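Local coordinates for protein Afp1 (Serratia entomophila, PDB 6RBN) that probably builds the inner tube of the contractile anti-feeding prophage particle, the tube that its sheath surrounds in the extended injection system, at residues V21-E26 against E90-M95; N111-F116 against A141-I146. One frame throughout, in Å; residues are numbered along the deposited sequence.

Contact 1: V21-E26 against E90-M95; sequences VTLGDE and EKKDIM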
ATOM      1  N   VAL A  21      21.095  42.222 -13.746  1.00 70.91           N
ATOM      2  CA  VAL A  21      20.790  43.546 -13.222  1.00 70.91           C
ATOM      3  C   VAL A  21      22.072  44.360 -13.274  1.00 70.91           C
ATOM      4  O   VAL A  21      22.987  44.143 -12.471  1.00 70.91           O
ATOM      5  CB  VAL A  21      20.224  43.493 -11.799  1.00 70.91           C
ATOM      6  CG1 VAL A  21      20.002  44.892 -11.269  1.00 70.91           C
ATOM      7  CG2 VAL A  21      18.925  42.718 -11.766  1.00 70.91           C
ATOM      8  N   THR A  22      22.150  45.281 -14.226  1.00 74.13           N
ATOM      9  CA  THR A  22      23.259  46.223 -14.308  1.00 74.13           C
ATOM     10  C   THR A  22      22.890  47.445 -13.479  1.00 74.13           C
ATOM     11  O   THR A  22      22.016  48.224 -13.865  1.00 74.13           O
ATOM     12  CB  THR A  22      23.548  46.603 -15.755  1.00 74.13           C
ATOM     13  OG1 THR A  22      23.867  45.425 -16.503  1.00 74.13           O
ATOM     14  CG2 THR A  22      24.718  47.556 -15.817  1.00 74.13           C
ATOM     15  N   LEU A  23      23.553  47.610 -12.346  1.00 75.70           N
ATOM     16  CA  LEU A  23      23.202  48.621 -11.354  1.00 75.70           C
ATOM     17  C   LEU A  23      24.245  49.730 -11.438  1.00 75.70           C
ATOM     18  O   LEU A  23      25.300  49.663 -10.811  1.00 75.70           O
ATOM     19  CB  LEU A  23      23.117  47.983  -9.969  1.00 75.70           C
ATOM     20  CG  LEU A  23      22.542  48.761  -8.791  1.00 75.70           C
ATOM     21  CD1 LEU A  23      21.734  47.823  -7.934  1.00 75.70           C
ATOM     22  CD2 LEU A  23      23.634  49.389  -7.963  1.00 75.70           C
ATOM     23  N   GLY A  24      23.945  50.750 -12.234  1.00 76.63           N
ATOM     24  CA  GLY A  24      24.877  51.834 -12.443  1.00 76.63           C
ATOM     25  C   GLY A  24      25.895  51.501 -13.509  1.00 76.63           C
ATOM     26  O   GLY A  24      25.601  51.564 -14.704  1.00 76.63           O
ATOM     27  N   ASP A  25      27.105  51.143 -13.084  1.00 83.73           N
ATOM     28  CA  ASP A  25      28.154  50.720 -14.001  1.00 83.73           C
ATOM     29  C   ASP A  25      28.626  49.299 -13.718  1.00 83.73           C
ATOM     30  O   ASP A  25      29.563  48.830 -14.372  1.00 83.73           O
ATOM     31  CB  ASP A  25      29.340  51.686 -13.945  1.00 83.73           C
ATOM     32  CG  ASP A  25      29.021  53.035 -14.559  1.00 83.73           C
ATOM     33  OD1 ASP A  25      28.195  53.083 -15.495  1.00 83.73           O
ATOM     34  OD2 ASP A  25      29.587  54.050 -14.103  1.00 83.73           O
ATOM     35  N   GLU A  26      28.000  48.606 -12.771  1.00 83.54           N
ATOM     36  CA  GLU A  26      28.399  47.261 -12.393  1.00 83.54           C
ATOM     37  C   GLU A  26      27.179  46.358 -12.412  1.00 83.54           C
ATOM     38  O   GLU A  26      26.049  46.806 -12.212  1.00 83.54           O
ATOM     39  CB  GLU A  26      29.035  47.234 -11.000  1.00 83.54           C
ATOM     40  CG  GLU A  26      30.345  47.980 -10.897  1.00 83.54           C
ATOM     41  CD  GLU A  26      30.912  47.952  -9.495  1.00 83.54           C
ATOM     42  OE1 GLU A  26      30.224  47.443  -8.587  1.00 83.54           O
ATOM     43  OE2 GLU A  26      32.043  48.443  -9.299  1.00 83.54           O
ATOM     44  N   GLU A  90      23.948  59.462  -4.758  1.00 72.18           N
ATOM     45  CA  GLU A  90      24.414  59.074  -6.085  1.00 72.18           C
ATOM     46  C   GLU A  90      23.293  58.294  -6.749  1.00 72.18           C
ATOM     47  O   GLU A  90      23.090  57.114  -6.464  1.00 72.18           O
ATOM     48  CB  GLU A  90      25.688  58.245  -5.993  1.00 72.18           C
ATOM     49  CG  GLU A  90      26.886  59.000  -5.451  1.00 72.18           C
ATOM     50  CD  GLU A  90      27.392  60.070  -6.400  1.00 72.18           C
ATOM     51  OE1 GLU A  90      27.299  59.873  -7.629  1.00 72.18           O
ATOM     52  OE2 GLU A  90      27.886  61.109  -5.913  1.00 72.18           O
ATOM     53  N   LYS A  91      22.543  58.956  -7.621  1.00 67.05           N
ATOM     54  CA  LYS A  91      21.473  58.288  -8.341  1.00 67.05           C
ATOM     55  C   LYS A  91      22.047  57.465  -9.483  1.00 67.05           C
ATOM     56  O   LYS A  91      22.923  57.921 -10.219  1.00 67.05           O
ATOM     57  CB  LYS A  91      20.467  59.303  -8.873  1.00 67.05           C
ATOM     58  CG  LYS A  91      19.656  59.979  -7.794  1.00 67.05           C
ATOM     59  CD  LYS A  91      18.605  60.888  -8.383  1.00 67.05           C
ATOM     60  CE  LYS A  91      17.783  61.544  -7.297  1.00 67.05           C
ATOM     61  NZ  LYS A  91      16.729  62.417  -7.863  1.00 67.05           N
ATOM     62  N   LYS A  92      21.544  56.244  -9.625  1.00 68.81           N
ATOM     63  CA  LYS A  92      22.049  55.291 -10.596  1.00 68.81           C
ATOM     64  C   LYS A  92      20.933  54.885 -11.542  1.00 68.81           C
ATOM     65  O   LYS A  92      19.749  55.005 -11.220  1.00 68.81           O
ATOM     66  CB  LYS A  92      22.616  54.047  -9.911  1.00 68.81           C
ATOM     67  CG  LYS A  92      23.893  54.278  -9.137  1.00 68.81           C
ATOM     68  CD  LYS A  92      24.344  53.001  -8.476  1.00 68.81           C
ATOM     69  CE  LYS A  92      25.724  53.138  -7.873  1.00 68.81           C
ATOM     70  NZ  LYS A  92      25.762  54.093  -6.743  1.00 68.81           N
ATOM     71  N   ASP A  93      21.323  54.399 -12.714  1.00 72.62           N
ATOM     72  CA  ASP A  93      20.386  53.872 -13.695  1.00 72.62           C
ATOM     73  C   ASP A  93      20.449  52.349 -13.721  1.00 72.62           C
ATOM     74  O   ASP A  93      21.531  51.765 -13.825  1.00 72.62           O
ATOM     75  CB  ASP A  93      20.662  54.461 -15.079  1.00 72.62           C
ATOM     76  CG  ASP A  93      22.127  54.445 -15.447  1.00 72.62           C
ATOM     77  OD1 ASP A  93      22.958  54.114 -14.577  1.00 72.62           O
ATOM     78  OD2 ASP A  93      22.450  54.774 -16.608  1.00 72.62           O
ATOM     79  N   ILE A  94      19.284  51.713 -13.621  1.00 70.15           N
ATOM     80  CA  ILE A  94      19.176  50.267 -13.472  1.00 70.15           C
ATOM     81  C   ILE A  94      18.725  49.676 -14.799  1.00 70.15           C
ATOM     82  O   ILE A  94      17.829  50.217 -15.455  1.00 70.15           O
ATOM     83  CB  ILE A  94      18.184  49.901 -12.351  1.00 70.15           C
ATOM     84  CG1 ILE A  94      18.448  50.724 -11.093  1.00 70.15           C
ATOM     85  CG2 ILE A  94      18.259  48.427 -12.016  1.00 70.15           C
ATOM     86  CD1 ILE A  94      19.797  50.528 -10.500  1.00 70.15           C
ATOM     87  N   MET A  95      19.339  48.566 -15.197  1.00 70.31           N
ATOM     88  CA  MET A  95      18.888  47.804 -16.352  1.00 70.31           C
ATOM     89  C   MET A  95      18.645  46.369 -15.923  1.00 70.31           C
ATOM     90  O   MET A  95      19.549  45.719 -15.396  1.00 70.31           O
ATOM     91  CB  MET A  95      19.914  47.822 -17.477  1.00 70.31           C
ATOM     92  CG  MET A  95      19.398  47.206 -18.755  1.00 70.31           C
ATOM     93  SD  MET A  95      20.708  47.005 -19.960  1.00 70.31           S
ATOM     94  CE  MET A  95      21.125  48.710 -20.221  1.00 70.31           C
TER

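Contact 2: N111-F116 against A141-I146; sequences NVSNAF and ADRVTI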
ATOM      1  N   ASN A 111      14.642  49.424 -18.656  1.00 67.23           N
ATOM      2  CA  ASN A 111      15.546  50.492 -18.263  1.00 67.23           C
ATOM      3  C   ASN A 111      14.902  51.363 -17.196  1.00 67.23           C
ATOM      4  O   ASN A 111      13.708  51.659 -17.255  1.00 67.23           O
ATOM      5  CB  ASN A 111      15.933  51.350 -19.463  1.00 67.23           C
ATOM      6  CG  ASN A 111      16.684  50.573 -20.506  1.00 67.23           C
ATOM      7  OD1 ASN A 111      16.216  50.403 -21.626  1.00 67.23           O
ATOM      8  ND2 ASN A 111      17.858  50.085 -20.142  1.00 67.23           N
ATOM      9  N   VAL A 112      15.708  51.770 -16.219  1.00 67.87           N
ATOM     10  CA  VAL A 112      15.277  52.596 -15.099  1.00 67.87           C
ATOM     11  C   VAL A 112      16.205  53.801 -15.039  1.00 67.87           C
ATOM     12  O   VAL A 112      17.427  53.641 -15.083  1.00 67.87           O
ATOM     13  CB  VAL A 112      15.312  51.801 -13.783  1.00 67.87           C
ATOM     14  CG1 VAL A 112      15.024  52.681 -12.617  1.00 67.87           C
ATOM     15  CG2 VAL A 112      14.330  50.650 -13.831  1.00 67.87           C
ATOM     16  N   SER A 113      15.636  55.004 -14.959  1.00 69.22           N
ATOM     17  CA  SER A 113      16.409  56.198 -15.289  1.00 69.22           C
ATOM     18  C   SER A 113      17.254  56.706 -14.123  1.00 69.22           C
ATOM     19  O   SER A 113      18.484  56.748 -14.213  1.00 69.22           O
ATOM     20  CB  SER A 113      15.473  57.293 -15.787  1.00 69.22           C
ATOM     21  OG  SER A 113      16.188  58.477 -16.084  1.00 69.22           O
ATOM     22  N   ASN A 114      16.622  57.123 -13.027  1.00 68.31           N
ATOM     23  CA  ASN A 114      17.355  57.701 -11.894  1.00 68.31           C
ATOM     24  C   ASN A 114      16.844  57.051 -10.616  1.00 68.31           C
ATOM     25  O   ASN A 114      15.905  57.546  -9.992  1.00 68.31           O
ATOM     26  CB  ASN A 114      17.209  59.214 -11.838  1.00 68.31           C
ATOM     27  CG  ASN A 114      18.005  59.917 -12.906  1.00 68.31           C
ATOM     28  OD1 ASN A 114      19.140  59.548 -13.195  1.00 68.31           O
ATOM     29  ND2 ASN A 114      17.419  60.951 -13.492  1.00 68.31           N
ATOM     30  N   ALA A 115      17.480  55.960 -10.219  1.00 66.09           N
ATOM     31  CA  ALA A 115      17.073  55.220  -9.037  1.00 66.09           C
ATOM     32  C   ALA A 115      17.981  55.557  -7.865  1.00 66.09           C
ATOM     33  O   ALA A 115      19.190  55.720  -8.031  1.00 66.09           O
ATOM     34  CB  ALA A 115      17.094  53.717  -9.306  1.00 66.09           C
ATOM     35  N   PHE A 116      17.387  55.667  -6.682  1.00 64.32           N
ATOM     36  CA  PHE A 116      18.129  55.889  -5.453  1.00 64.32           C
ATOM     37  C   PHE A 116      17.429  55.117  -4.346  1.00 64.32           C
ATOM     38  O   PHE A 116      16.207  54.946  -4.401  1.00 64.32           O
ATOM     39  CB  PHE A 116      18.239  57.389  -5.119  1.00 64.32           C
ATOM     40  CG  PHE A 116      16.932  58.069  -4.819  1.00 64.32           C
ATOM     41  CD1 PHE A 116      16.166  58.600  -5.840  1.00 64.32           C
ATOM     42  CD2 PHE A 116      16.507  58.238  -3.513  1.00 64.32           C
ATOM     43  CE1 PHE A 116      14.980  59.237  -5.566  1.00 64.32           C
ATOM     44  CE2 PHE A 116      15.323  58.871  -3.239  1.00 64.32           C
ATOM     45  CZ  PHE A 116      14.563  59.374  -4.267  1.00 64.32           C
ATOM     46  N   ALA A 141      12.394  55.809  -8.447  1.00 69.22           N
ATOM     47  CA  ALA A 141      12.850  56.216  -9.767  1.00 69.22           C
ATOM     48  C   ALA A 141      11.894  57.224 -10.373  1.00 69.22           C
ATOM     49  O   ALA A 141      10.989  57.707  -9.690  1.00 69.22           O
ATOM     50  CB  ALA A 141      12.989  55.004 -10.677  1.00 69.22           C
ATOM     51  N   ASP A 142      12.073  57.544 -11.651  1.00 71.59           N
ATOM     52  CA  ASP A 142      11.213  58.531 -12.288  1.00 71.59           C
ATOM     53  C   ASP A 142      10.554  58.028 -13.567  1.00 71.59           C
ATOM     54  O   ASP A 142       9.449  58.468 -13.901  1.00 71.59           O
ATOM     55  CB  ASP A 142      12.006  59.807 -12.551  1.00 71.59           C
ATOM     56  CG  ASP A 142      13.316  59.537 -13.208  1.00 71.59           C
ATOM     57  OD1 ASP A 142      13.647  58.347 -13.347  1.00 71.59           O
ATOM     58  OD2 ASP A 142      14.018  60.500 -13.572  1.00 71.59           O
ATOM     59  N   ARG A 143      11.199  57.113 -14.286  1.00 69.80           N
ATOM     60  CA  ARG A 143      10.540  56.480 -15.419  1.00 69.80           C
ATOM     61  C   ARG A 143      11.096  55.080 -15.620  1.00 69.80           C
ATOM     62  O   ARG A 143      12.195  54.754 -15.174  1.00 69.80           O
ATOM     63  CB  ARG A 143      10.690  57.290 -16.711  1.00 69.80           C
ATOM     64  CG  ARG A 143      12.082  57.310 -17.266  1.00 69.80           C
ATOM     65  CD  ARG A 143      12.175  58.158 -18.511  1.00 69.80           C
ATOM     66  NE  ARG A 143      13.520  58.119 -19.074  1.00 69.80           N
ATOM     67  CZ  ARG A 143      14.500  58.943 -18.721  1.00 69.80           C
ATOM     68  NH1 ARG A 143      15.692  58.838 -19.283  1.00 69.80           N
ATOM     69  NH2 ARG A 143      14.283  59.884 -17.813  1.00 69.80           N
ATOM     70  N   VAL A 144      10.298  54.251 -16.292  1.00 68.08           N
ATOM     71  CA  VAL A 144      10.667  52.894 -16.677  1.00 68.08           C
ATOM     72  C   VAL A 144      10.372  52.744 -18.161  1.00 68.08           C
ATOM     73  O   VAL A 144       9.228  52.930 -18.588  1.00 68.08           O
ATOM     74  CB  VAL A 144       9.901  51.829 -15.871  1.00 68.08           C
ATOM     75  CG1 VAL A 144      10.153  50.451 -16.440  1.00 68.08           C
ATOM     76  CG2 VAL A 144      10.306  51.861 -14.417  1.00 68.08           C
ATOM     77  N   THR A 145      11.394  52.424 -18.946  1.00 66.99           N
ATOM     78  CA  THR A 145      11.229  52.188 -20.371  1.00 66.99           C
ATOM     79  C   THR A 145      11.631  50.761 -20.709  1.00 66.99           C
ATOM     80  O   THR A 145      12.371  50.109 -19.972  1.00 66.99           O
ATOM     81  CB  THR A 145      12.048  53.176 -21.210  1.00 66.99           C
ATOM     82  OG1 THR A 145      13.436  53.042 -20.893  1.00 66.99           O
ATOM     83  CG2 THR A 145      11.605  54.603 -20.945  1.00 66.99           C
ATOM     84  N   ILE A 146      11.124  50.277 -21.839  1.00 66.42           N
ATOM     85  CA  ILE A 146      11.346  48.912 -22.298  1.00 66.42           C
ATOM     86  C   ILE A 146      11.946  48.980 -23.692  1.00 66.42           C
ATOM     87  O   ILE A 146      11.301  49.484 -24.620  1.00 66.42           O
ATOM     88  CB  ILE A 146      10.040  48.102 -22.325  1.00 66.42           C
ATOM     89  CG1 ILE A 146       9.403  48.040 -20.941  1.00 66.42           C
ATOM     90  CG2 ILE A 146      10.287  46.707 -22.846  1.00 66.42           C
ATOM     91  CD1 ILE A 146       8.006  47.492 -20.944  1.00 66.42           C
TER

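Contact 1: V21-E26 against E90-M95
Three backbone hydrogen bonds join the end of strand 19-23 to strand 92-99, which runs antiparallel to it. Thr-22 and Met-95 form a hydrogen-bonded pair: Thr-22 N gives to Met-95 O at 2.9 Å and Met-95 N to Thr-22 O at 3.0 Å, each donor lying in the plane of the carbonyl it meets. Past the strand end, Gly-24 N reaches Asp-93 O at 3.1 Å, but from 36° above that carbonyl plane, as the chain bends into the type II' turn from Leu-23 to Glu-26. Gly-24 holds the second position of this turn with a positive phi (83°), a place glycine suits, and Lys-92 CB lies against its CA.

Apolar packing is concentrated on the face of Leu-23 and Ile-94, a non-hydrogen-bonded pair. Their side chains lie side by side, and CD1 of Ile-94 meets CG of Leu-23 at 3.7 Å. On one flank CG2 of Ile-94 rests 4.0 Å from CG1 of Val-21; on the other the aliphatic part of Lys-92 crosses Leu-23 obliquely, with Lys-92 CD 3.7 Å from Leu-23 CD2. Phe-30 and Met-77 also touch Leu-23, and the Lys-92 amine makes a cation-pi contact with Trp-80.

The chemistry implies an apolar, buried face of Val-21, Leu-23 and Ile-94, edged by Lys-92, and an opposite face whose Thr-22 and Met-95 pack on Arg-282 and Ala-285 of the Afp2 chain.

Contact 2: N111-F116 against A141-I146
Strand 109-121 and the residues leading into strand 144-148 run antiparallel, held at one end by regular sheet bonding and at the other by a single bond from a backbone N-H to a carboxylate. Asn-111 and Thr-145 are the hydrogen-bonded pair: Asn-111 N to Thr-145 O is 2.7 Å and nearly straight (165°), Thr-145 N to Asn-111 O is 3.0 Å, both in the carbonyl planes. Their side chains cross obliquely, Thr-145 OG1, in the crowded position between backbone N and carbonyl carbon (chi1 60°), lying 3.3 Å from Asn-111 CB. The next rung, Ser-113 N to Arg-143 O, is weak, where segment 111-116 turns a corner at Ser-113 and Asn-114.

Beyond it, Asp-142 has CG in the same crowded position (chi1 48°), which carries OD1 to 3.2 Å from Asn-114 N; this donor comes from above the carboxylate plane. OD1 thus takes an N-H from each segment, the one from Arg-143 weakly.

The Arg-143 side chain, extended from CG to NE, lays its guanidinium over Ser-113, whose CB stands 3.4 Å above the plane at its centre. Arg-143 also packs on His-292 of the Afp2 chain.

Apolar contacts fill the face of Val-112 and Val-144. Val-112 CG1 meets Ala-141 CB at 3.6 Å, and its CG2 meets Val-144 CG2 at 4.2 Å. Pro-62 touches both Ala-141 and Val-144.

A long strand that bends to pair with strand 134-140 on one side of its corner and strand 144-148 on the other is consistent with the curled beta-barrel of gp19-like tail tube proteins.

In the fold
Contact 1 and contact 2 lie in one antiparallel sheet, their centres 10 Å apart, and both segments of contact 1 precede those of contact 2 along the chain. Strands 92-99 and 109-121 are neighbours and join them directly: probable hydrogen bonds run from Ala-115 N to Lys-92 O and from Val-112 N to Ile-94 O, both 2.7 Å. The resulting order across this part of the sheet is 19-23, 92-99, 109-121, 144-148. Ile-94 packs on Val-112, so the apolar faces of the two contacts are continuous. The other face, at Met-95 and Asn-111, packs on Ala-285 of the Afp2 chain, probably the sheath side of the complex.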